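Local coordinates for protein CbsA (Xanthomonas oryzae pv. oryzae, PDB 5XYH) that hydrolyses the beta-1,4-glucosidic bonds of cellulose as an exoglucanase, probably releasing cellobiose, and serves the rice blight bacterium as a cell-wall-degrading enzyme, at residues 359-362 and 366-369; 170-175 and 214-219; 309-312 and 318-321; 273-278 and 291-296. All coordinates share one frame; numbering follows the deposited sequence.

Interaction 1 (359-362 and 366-369); sequences WGKG and SDGS
The loop after strand 354-358, where K361 reaches across to S366 and D367, carries the GGESDG sequence of glycosyl hydrolase family 6 and leaves the carboxyl end of a parallel barrel strand, the end at which the active site of this family probably lies. The end of one lysine makes the contact, its ammonium group doing the bonding. K361 starts with CG anti to the backbone N (chi1 173°), bends at chi2 and then runs straight, which carries NZ to the far segment. There NZ donates to the carbonyl of S366, with NZ 3.1 Å from S366 O; the donor stands above the carbonyl plane, 54° out of it, and so does not lie along a lone pair. The same NZ forms a salt bridge with D367, whose hydrogen bond component is weak, NZ lying 3.2 Å from D367 OD1. The last methylene also lies against the carboxylate, K361 CE being 3.3 Å from D367 OD1. OD1 is shared with R299 through a second salt bridge, while OD2 is hydrogen-bonded to the hydroxyl of Y237. The second segment has its own brace, an ST turn in which G368 N donates to S366 OG over 3.1 Å, while that hydroxyl is also bonded to P404 O. Around this loop, W359 continues from strand 354-358 and packs edge-to-face on Y45, G360 O meets W50 of strand 49-51, and S366 pairs through its backbone with G407 and T408, just before helix 411-419.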
loop_
_atom_site.group_PDB
_atom_site.type_symbol
_atom_site.label_atom_id
_atom_site.label_comp_id
_atom_site.label_asym_id
_atom_site.label_seq_id
_atom_site.Cartn_x
_atom_site.Cartn_y
_atom_site.Cartn_z
ATOM N N TRP A 359 -0.338 7.056 4.996
ATOM C CA TRP A 359 0.991 6.472 4.825
ATOM C C TRP A 359 0.824 4.995 5.145
ATOM O O TRP A 359 0.987 4.559 6.288
ATOM C CB TRP A 359 2.025 7.155 5.711
ATOM C CG TRP A 359 2.437 8.481 5.184
ATOM C CD1 TRP A 359 1.879 9.157 4.133
ATOM C CD2 TRP A 359 3.519 9.289 5.651
ATOM N NE1 TRP A 359 2.540 10.333 3.930
ATOM C CE2 TRP A 359 3.546 10.449 4.855
ATOM C CE3 TRP A 359 4.461 9.151 6.678
ATOM C CZ2 TRP A 359 4.489 11.469 5.045
ATOM C CZ3 TRP A 359 5.397 10.170 6.872
ATOM C CH2 TRP A 359 5.403 11.308 6.060
ATOM N N GLY A 360 0.433 4.233 4.120
ATOM C CA GLY A 360 0.250 2.801 4.291
ATOM C C GLY A 360 1.538 2.104 4.657
ATOM O O GLY A 360 1.584 1.296 5.584
ATOM N N LYS A 361 2.606 2.406 3.937
ATOM C CA LYS A 361 3.927 1.924 4.296
ATOM C C LYS A 361 4.781 3.119 4.683
ATOM O O LYS A 361 5.026 4.000 3.851
ATOM C CB LYS A 361 4.567 1.150 3.147
ATOM C CG LYS A 361 6.015 0.777 3.432
ATOM C CD LYS A 361 6.266 -0.696 3.194
ATOM C CE LYS A 361 7.753 -1.019 3.384
ATOM N NZ LYS A 361 7.986 -2.471 3.197
ATOM N N GLY A 362 5.232 3.143 5.935
ATOM C CA GLY A 362 6.093 4.214 6.417
ATOM C C GLY A 362 7.421 4.282 5.692
ATOM O O GLY A 362 8.160 3.291 5.641
ATOM N N SER A 366 12.395 -1.200 4.555
ATOM C CA SER A 366 12.837 -1.880 3.346
ATOM C C SER A 366 11.727 -2.743 2.756
ATOM O O SER A 366 10.940 -3.359 3.482
ATOM C CB SER A 366 14.057 -2.747 3.665
ATOM O OG SER A 366 14.463 -3.464 2.519
ATOM N N ASP A 367 11.667 -2.772 1.419
ATOM C CA ASP A 367 10.759 -3.643 0.676
ATOM C C ASP A 367 11.317 -5.052 0.500
ATOM O O ASP A 367 10.598 -5.935 0.012
ATOM C CB ASP A 367 10.457 -3.040 -0.704
ATOM C CG ASP A 367 9.769 -1.673 -0.613
ATOM O OD1 ASP A 367 8.907 -1.513 0.284
ATOM O OD2 ASP A 367 10.094 -0.763 -1.430
ATOM N N GLY A 368 12.563 -5.270 0.881
ATOM C CA GLY A 368 13.232 -6.558 0.771
ATOM C C GLY A 368 14.729 -6.315 0.611
ATOM O O GLY A 368 15.191 -5.280 0.132
ATOM N N SER A 369 15.521 -7.307 1.014
ATOM C CA SER A 369 16.966 -7.167 0.975
ATOM C C SER A 369 17.483 -7.370 -0.448
ATOM O O SER A 369 16.835 -8.002 -1.292
ATOM C CB SER A 369 17.596 -8.176 1.929
ATOM O OG SER A 369 17.068 -9.471 1.655
#

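Interaction 2 (170-175 and 214-219); sequences IYEAGI and TRVVQG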
loop_
_atom_site.group_PDB
_atom_site.type_symbol
_atom_site.label_atom_id
_atom_site.label_comp_id
_atom_site.label_asym_id
_atom_site.label_seq_id
_atom_site.Cartn_x
_atom_site.Cartn_y
_atom_site.Cartn_z
ATOM N N ILE A 170 -8.925 -20.062 -2.399
ATOM C CA ILE A 170 -8.426 -19.734 -1.065
ATOM C C ILE A 170 -8.298 -18.224 -0.871
ATOM O O ILE A 170 -8.647 -17.706 0.196
ATOM C CB ILE A 170 -7.102 -20.469 -0.790
ATOM C CG1 ILE A 170 -7.373 -21.979 -0.706
ATOM C CG2 ILE A 170 -6.487 -19.973 0.503
ATOM C CD1 ILE A 170 -6.114 -22.850 -0.494
ATOM N N TYR A 171 -7.802 -17.488 -1.878
ATOM C CA TYR A 171 -7.748 -16.033 -1.737
ATOM C C TYR A 171 -9.128 -15.467 -1.428
ATOM O O TYR A 171 -9.295 -14.697 -0.477
ATOM C CB TYR A 171 -7.197 -15.370 -3.000
ATOM C CG TYR A 171 -5.697 -15.221 -3.049
ATOM C CD1 TYR A 171 -4.866 -16.025 -2.279
ATOM C CD2 TYR A 171 -5.107 -14.283 -3.899
ATOM C CE1 TYR A 171 -3.479 -15.893 -2.350
ATOM C CE2 TYR A 171 -3.734 -14.139 -3.975
ATOM C CZ TYR A 171 -2.923 -14.947 -3.208
ATOM O OH TYR A 171 -1.563 -14.796 -3.292
ATOM N N GLU A 172 -10.137 -15.867 -2.211
ATOM C CA GLU A 172 -11.489 -15.356 -2.009
ATOM C C GLU A 172 -12.048 -15.796 -0.664
ATOM O O GLU A 172 -12.762 -15.029 -0.007
ATOM C CB GLU A 172 -12.397 -15.810 -3.155
ATOM C CG GLU A 172 -11.996 -15.202 -4.487
ATOM C CD GLU A 172 -12.632 -15.889 -5.680
ATOM O OE1 GLU A 172 -13.731 -15.460 -6.091
ATOM O OE2 GLU A 172 -12.017 -16.852 -6.218
ATOM N N ALA A 173 -11.721 -17.022 -0.234
ATOM C CA ALA A 173 -12.197 -17.495 1.063
ATOM C C ALA A 173 -11.550 -16.718 2.196
ATOM O O ALA A 173 -12.220 -16.370 3.172
ATOM C CB ALA A 173 -11.933 -18.992 1.224
ATOM N N GLY A 174 -10.250 -16.434 2.077
ATOM C CA GLY A 174 -9.571 -15.644 3.096
ATOM C C GLY A 174 -10.109 -14.227 3.222
ATOM O O GLY A 174 -10.293 -13.719 4.330
ATOM N N ILE A 175 -10.337 -13.559 2.091
ATOM C CA ILE A 175 -10.876 -12.200 2.133
ATOM C C ILE A 175 -12.260 -12.201 2.768
ATOM O O ILE A 175 -12.574 -11.355 3.610
ATOM C CB ILE A 175 -10.921 -11.578 0.728
ATOM C CG1 ILE A 175 -9.537 -11.543 0.075
ATOM C CG2 ILE A 175 -11.561 -10.182 0.800
ATOM C CD1 ILE A 175 -8.689 -10.370 0.441
ATOM N N THR A 214 -16.700 -7.404 -6.438
ATOM C CA THR A 214 -18.123 -7.385 -6.103
ATOM C C THR A 214 -18.569 -8.745 -5.580
ATOM O O THR A 214 -19.219 -8.841 -4.532
ATOM C CB THR A 214 -18.945 -6.965 -7.324
ATOM O OG1 THR A 214 -18.539 -5.653 -7.726
ATOM C CG2 THR A 214 -20.426 -6.936 -6.976
ATOM N N ARG A 215 -18.188 -9.816 -6.282
ATOM C CA ARG A 215 -18.579 -11.163 -5.873
ATOM C C ARG A 215 -18.050 -11.511 -4.487
ATOM O O ARG A 215 -18.766 -12.116 -3.676
ATOM C CB ARG A 215 -18.082 -12.166 -6.909
ATOM C CG ARG A 215 -18.307 -13.604 -6.552
ATOM C CD ARG A 215 -17.908 -14.497 -7.722
ATOM N NE ARG A 215 -16.462 -14.530 -7.960
ATOM C CZ ARG A 215 -15.854 -13.950 -8.990
ATOM N NH1 ARG A 215 -16.561 -13.274 -9.884
ATOM N NH2 ARG A 215 -14.537 -14.059 -9.129
ATOM N N VAL A 216 -16.806 -11.128 -4.183
ATOM C CA VAL A 216 -16.228 -11.500 -2.892
ATOM C C VAL A 216 -16.936 -10.779 -1.756
ATOM O O VAL A 216 -17.340 -11.399 -0.765
ATOM C CB VAL A 216 -14.716 -11.218 -2.868
ATOM C CG1 VAL A 216 -14.177 -11.357 -1.431
ATOM C CG2 VAL A 216 -13.991 -12.163 -3.805
ATOM N N VAL A 217 -17.076 -9.450 -1.859
ATOM C CA VAL A 217 -17.674 -8.716 -0.750
ATOM C C VAL A 217 -19.176 -8.987 -0.669
ATOM O O VAL A 217 -19.743 -9.054 0.429
ATOM C CB VAL A 217 -17.375 -7.212 -0.871
ATOM C CG1 VAL A 217 -17.854 -6.484 0.379
ATOM C CG2 VAL A 217 -15.888 -6.978 -1.087
ATOM N N GLN A 218 -19.839 -9.171 -1.813
ATOM C CA GLN A 218 -21.273 -9.452 -1.779
ATOM C C GLN A 218 -21.561 -10.745 -1.031
ATOM O O GLN A 218 -22.581 -10.853 -0.344
ATOM C CB GLN A 218 -21.849 -9.509 -3.197
ATOM C CG GLN A 218 -23.343 -9.806 -3.226
ATOM C CD GLN A 218 -23.938 -9.821 -4.632
ATOM O OE1 GLN A 218 -23.245 -9.565 -5.627
ATOM N NE2 GLN A 218 -25.240 -10.126 -4.716
ATOM N N GLY A 219 -20.658 -11.718 -1.108
ATOM C CA GLY A 219 -20.878 -12.973 -0.427
ATOM C C GLY A 219 -20.659 -12.941 1.067
ATOM O O GLY A 219 -20.976 -13.932 1.732
#
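E172 OE1 is held by two nitrogens of R215, each at 3.4 Å: NE and NH2 both point at this one carboxylate oxygen. Both hydrogen bonds are weak, though together they make a salt bridge between helix 170-183 and helix 206-218. The oxygen sits at the edge of the guanidinium, in its plane, but the carboxylate is turned 75° against that plane, so the two groups do not meet as a flat pair with two oxygens facing two nitrogens. A bend at chi3 of R215 (70°) swings the guanidinium round to E172, whose own chain is extended beyond CG. Below the charged pair, V216 forms the apolar part of the contact, and its two methyls divide the work. CG2 meets the glutamate stem at a slant, 3.7 Å from E172 CG, whereas CG1 meets the branch methyl of I175, 3.6 Å from I175 CG2, the two side chains crossing at about a right angle. The backbones come nearest at E172 and V216, with CA atoms 6.2 Å apart; the segment axes approach to 9.7 Å and cross at -42°. These are successive helices of the beta/alpha architecture, joined in the chain through strand 188-193. I175 continues inward from the contact onto M95 and L150. The chemistry thus grades from buried hydrocarbon, where V216 meets both E172 and I175, to two weak ion-pair bonds at an exposed arginine, where solvent would probably screen the charges; R215 also touches a crystal neighbour, which may influence its exact pose.

Interaction 3 (309-312 and 318-321); sequences TSAS and TYVN
The ring of Y319 lies flat over the methyl of A311, a CH-pi contact between a loop and helix 316-323, which that same loop leads into. Both belong to the long excursion of the family 6 fold between strands 292-296 and 354-358. A311 CB stands 3.7 Å from the ring centroid, 17° off the normal, and is displaced toward the hydroxyl-bearing rim; the nearest ring atom is CZ, 3.6 Å from A311 CB. The tyrosine reaches this place because its CG is anti to the backbone N (chi1 -169°), which sends the ring from the helix out along the incoming chain, although its CB does not itself point at the loop. The peptide after A311 follows the ring as well, with A311 O 3.6 Å from Y319 CE1, and the amide N of S312 approaches the ring obliquely. That amide has a proper acceptor in S322 OG, one turn further along the helix, which helps to fix the loop against it. The Y319 side chain also touches L245 and L250 of another loop. The join is otherwise a surface one, about 28 Å from the centre of the chain, and no hydrogen bond links the two segments directly. S312 takes part through its backbone, since its side chain points away from the helix; its CA is 4.9 Å from Y319 CA. T318 adds a methyl, while its hydroxyl is bonded to D315 OD1: T318 CG2 lies 3.8 Å from S312 O.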
loop_
_atom_site.group_PDB
_atom_site.type_symbol
_atom_site.label_atom_id
_atom_site.label_comp_id
_atom_site.label_asym_id
_atom_site.label_seq_id
_atom_site.Cartn_x
_atom_site.Cartn_y
_atom_site.Cartn_z
ATOM N N THR A 309 9.095 20.245 -14.610
ATOM C CA THR A 309 8.064 21.266 -14.512
ATOM C C THR A 309 7.290 21.439 -15.810
ATOM O O THR A 309 6.330 22.218 -15.844
ATOM C CB THR A 309 8.688 22.608 -14.112
ATOM O OG1 THR A 309 9.753 22.906 -15.016
ATOM C CG2 THR A 309 9.245 22.543 -12.688
ATOM N N SER A 310 7.672 20.728 -16.866
ATOM C CA SER A 310 7.014 20.832 -18.162
ATOM C C SER A 310 7.350 19.586 -18.972
ATOM O O SER A 310 8.171 18.760 -18.563
ATOM C CB SER A 310 7.455 22.094 -18.905
ATOM O OG SER A 310 8.815 21.977 -19.287
ATOM N N ALA A 311 6.717 19.471 -20.143
ATOM C CA ALA A 311 6.978 18.388 -21.083
ATOM C C ALA A 311 7.171 18.946 -22.487
ATOM O O ALA A 311 6.452 19.856 -22.909
ATOM C CB ALA A 311 5.846 17.362 -21.089
ATOM N N SER A 312 8.126 18.374 -23.216
ATOM C CA SER A 312 8.460 18.868 -24.543
ATOM C C SER A 312 9.127 17.742 -25.314
ATOM O O SER A 312 9.844 16.925 -24.733
ATOM C CB SER A 312 9.388 20.086 -24.466
ATOM O OG SER A 312 9.569 20.683 -25.738
ATOM N N THR A 318 10.135 10.993 -26.087
ATOM C CA THR A 318 10.835 12.181 -25.605
ATOM C C THR A 318 9.910 13.023 -24.744
ATOM O O THR A 318 10.300 13.487 -23.667
ATOM C CB THR A 318 11.370 13.003 -26.780
ATOM O OG1 THR A 318 12.261 12.200 -27.560
ATOM C CG2 THR A 318 12.119 14.241 -26.285
ATOM N N TYR A 319 8.668 13.194 -25.196
ATOM C CA TYR A 319 7.704 14.027 -24.480
ATOM C C TYR A 319 7.410 13.469 -23.098
ATOM O O TYR A 319 7.559 14.166 -22.095
ATOM C CB TYR A 319 6.418 14.135 -25.292
ATOM C CG TYR A 319 5.438 15.180 -24.784
ATOM C CD1 TYR A 319 5.508 16.500 -25.223
ATOM C CD2 TYR A 319 4.417 14.842 -23.900
ATOM C CE1 TYR A 319 4.598 17.456 -24.770
ATOM C CE2 TYR A 319 3.510 15.787 -23.444
ATOM C CZ TYR A 319 3.602 17.091 -23.881
ATOM O OH TYR A 319 2.694 18.034 -23.438
ATOM N N VAL A 320 6.988 12.203 -23.036
ATOM C CA VAL A 320 6.626 11.573 -21.766
ATOM C C VAL A 320 7.823 11.545 -20.820
ATOM O O VAL A 320 7.714 11.912 -19.642
ATOM C CB VAL A 320 6.065 10.159 -22.023
ATOM C CG1 VAL A 320 6.138 9.287 -20.766
ATOM C CG2 VAL A 320 4.624 10.247 -22.546
ATOM N N ASN A 321 8.990 11.123 -21.325
ATOM C CA ASN A 321 10.173 11.036 -20.464
ATOM C C ASN A 321 10.657 12.410 -20.008
ATOM O O ASN A 321 11.257 12.525 -18.938
ATOM C CB ASN A 321 11.310 10.285 -21.170
ATOM C CG ASN A 321 10.969 8.836 -21.435
ATOM O OD1 ASN A 321 10.107 8.258 -20.762
ATOM N ND2 ASN A 321 11.643 8.231 -22.418
#

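Interaction 4 (273-278 and 291-296); sequences TYAEVL and IGFLID
F293 lays its ring against A275, with the backbone carbonyl oxygen of that residue 3.7 Å above the ring plane and over its centre. This is helix-on-strand packing of the distorted beta/alpha barrel of glycosyl hydrolase family 6: helix 271-284 covers the outside of strand 292-296, which follows it in the chain, and the two segments run nearly antiparallel, at 157°, with axes 9.5 Å apart. A275 CB touches the ring near its stem, 3.9 Å from F293 CD2. At the far end of the ring L278 closes in obliquely, its CB 3.7 Å from F293 CE2. The leucine and phenylalanine side chains cross at about a right angle. CG of F293 is anti to the carbonyl carbon (chi1 -79°), a setting that lays the ring along the helix from A275 to L278. The ring also meets F230 of the neighbouring strand 229-232 and touches Y279, while L294, on the other side of the strand, faces away from the helix. I295, two residues on, again points to the helix and makes a looser contact, its CD1 4.4 Å from A275 CB.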
loop_
_atom_site.group_PDB
_atom_site.type_symbol
_atom_site.label_atom_id
_atom_site.label_comp_id
_atom_site.label_asym_id
_atom_site.label_seq_id
_atom_site.Cartn_x
_atom_site.Cartn_y
_atom_site.Cartn_z
ATOM N N THR A 273 -6.291 9.586 -11.063
ATOM C CA THR A 273 -7.056 9.055 -12.187
ATOM C C THR A 273 -7.504 7.614 -11.917
ATOM O O THR A 273 -8.663 7.255 -12.179
ATOM C CB THR A 273 -6.216 9.136 -13.471
ATOM O OG1 THR A 273 -5.684 10.464 -13.618
ATOM C CG2 THR A 273 -7.043 8.777 -14.705
ATOM N N TYR A 274 -6.612 6.791 -11.353
ATOM C CA TYR A 274 -6.932 5.388 -11.080
ATOM C C TYR A 274 -8.123 5.260 -10.125
ATOM O O TYR A 274 -9.055 4.481 -10.374
ATOM C CB TYR A 274 -5.696 4.680 -10.515
ATOM C CG TYR A 274 -5.850 3.181 -10.304
ATOM C CD1 TYR A 274 -6.445 2.380 -11.270
ATOM C CD2 TYR A 274 -5.391 2.566 -9.134
ATOM C CE1 TYR A 274 -6.598 1.009 -11.080
ATOM C CE2 TYR A 274 -5.520 1.188 -8.937
ATOM C CZ TYR A 274 -6.128 0.418 -9.914
ATOM O OH TYR A 274 -6.272 -0.928 -9.734
ATOM N N ALA A 275 -8.099 6.004 -9.014
ATOM C CA ALA A 275 -9.176 5.895 -8.028
ATOM C C ALA A 275 -10.524 6.301 -8.623
ATOM O O ALA A 275 -11.557 5.697 -8.311
ATOM C CB ALA A 275 -8.859 6.754 -6.803
ATOM N N GLU A 276 -10.532 7.321 -9.486
ATOM C CA GLU A 276 -11.788 7.777 -10.082
ATOM C C GLU A 276 -12.323 6.771 -11.092
ATOM O O GLU A 276 -13.532 6.505 -11.139
ATOM C CB GLU A 276 -11.590 9.139 -10.740
ATOM C CG GLU A 276 -12.846 9.726 -11.400
ATOM C CD GLU A 276 -13.998 10.034 -10.415
ATOM O OE1 GLU A 276 -13.776 10.099 -9.170
ATOM O OE2 GLU A 276 -15.138 10.249 -10.908
ATOM N N VAL A 277 -11.442 6.208 -11.911
ATOM C CA VAL A 277 -11.855 5.167 -12.844
ATOM C C VAL A 277 -12.496 4.002 -12.096
ATOM O O VAL A 277 -13.556 3.494 -12.490
ATOM C CB VAL A 277 -10.643 4.729 -13.686
ATOM C CG1 VAL A 277 -10.831 3.346 -14.243
ATOM C CG2 VAL A 277 -10.394 5.747 -14.800
ATOM N N LEU A 278 -11.879 3.577 -10.989
ATOM C CA LEU A 278 -12.431 2.469 -10.217
ATOM C C LEU A 278 -13.754 2.853 -9.567
ATOM O O LEU A 278 -14.716 2.081 -9.615
ATOM C CB LEU A 278 -11.425 2.019 -9.158
ATOM C CG LEU A 278 -10.229 1.240 -9.724
ATOM C CD1 LEU A 278 -9.257 0.868 -8.619
ATOM C CD2 LEU A 278 -10.712 -0.005 -10.450
ATOM N N ILE A 291 -19.080 4.999 -1.319
ATOM C CA ILE A 291 -17.809 4.304 -1.147
ATOM C C ILE A 291 -16.673 5.312 -1.261
ATOM O O ILE A 291 -16.749 6.290 -2.015
ATOM C CB ILE A 291 -17.618 3.164 -2.158
ATOM C CG1 ILE A 291 -17.807 3.681 -3.585
ATOM C CG2 ILE A 291 -18.558 2.028 -1.833
ATOM C CD1 ILE A 291 -17.310 2.732 -4.644
ATOM N N GLY A 292 -15.623 5.088 -0.474
ATOM C CA GLY A 292 -14.490 5.990 -0.469
ATOM C C GLY A 292 -13.198 5.309 -0.875
ATOM O O GLY A 292 -13.084 4.079 -0.824
ATOM N N PHE A 293 -12.216 6.092 -1.304
ATOM C CA PHE A 293 -10.915 5.549 -1.670
ATOM C C PHE A 293 -9.822 6.150 -0.799
ATOM O O PHE A 293 -9.798 7.363 -0.561
ATOM C CB PHE A 293 -10.608 5.801 -3.151
ATOM C CG PHE A 293 -11.310 4.847 -4.082
ATOM C CD1 PHE A 293 -12.677 4.942 -4.281
ATOM C CD2 PHE A 293 -10.604 3.863 -4.756
ATOM C CE1 PHE A 293 -13.343 4.059 -5.140
ATOM C CE2 PHE A 293 -11.260 2.982 -5.613
ATOM C CZ PHE A 293 -12.636 3.086 -5.805
ATOM N N LEU A 294 -8.922 5.290 -0.318
ATOM C CA LEU A 294 -7.657 5.730 0.247
ATOM C C LEU A 294 -6.579 5.645 -0.832
ATOM O O LEU A 294 -6.650 4.809 -1.740
ATOM C CB LEU A 294 -7.256 4.879 1.459
ATOM C CG LEU A 294 -8.328 4.658 2.528
ATOM C CD1 LEU A 294 -7.800 3.847 3.698
ATOM C CD2 LEU A 294 -8.885 6.012 3.007
ATOM N N ILE A 295 -5.593 6.538 -0.741
ATOM C CA ILE A 295 -4.376 6.450 -1.539
ATOM C C ILE A 295 -3.186 6.495 -0.590
ATOM O O ILE A 295 -3.108 7.370 0.279
ATOM C CB ILE A 295 -4.284 7.568 -2.594
ATOM C CG1 ILE A 295 -5.481 7.459 -3.561
ATOM C CG2 ILE A 295 -2.947 7.471 -3.343
ATOM C CD1 ILE A 295 -5.644 8.638 -4.531
ATOM N N ASP A 296 -2.285 5.526 -0.729
ATOM C CA ASP A 296 -1.043 5.504 0.041
ATOM C C ASP A 296 -0.073 6.502 -0.580
ATOM O O ASP A 296 0.412 6.288 -1.696
ATOM C CB ASP A 296 -0.449 4.099 0.040
ATOM C CG ASP A 296 0.773 3.960 0.952
ATOM O OD1 ASP A 296 1.341 4.992 1.409
ATOM O OD2 ASP A 296 1.154 2.796 1.213
#

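Interactions 1 and 4 meet directly. D296, which ends the strand of interaction 4, receives G360 N at OD1 (3.0 Å, probably a hydrogen bond) and, more weakly, K361 N at OD2 (3.1 Å), so the loop of interaction 1 is tied to the carboxyl end of the barrel strand, where the active site of this family is expected. Interaction 2 lies on the outer helical layer, its nearest atoms about 9 Å from interaction 4 and about 15 Å from interaction 1. Interaction 3 is the most remote: its centre is about 30 Å from that of interaction 1 and about 42 Å from that of interaction 2, although its helix is the next one after the strand of interaction 4.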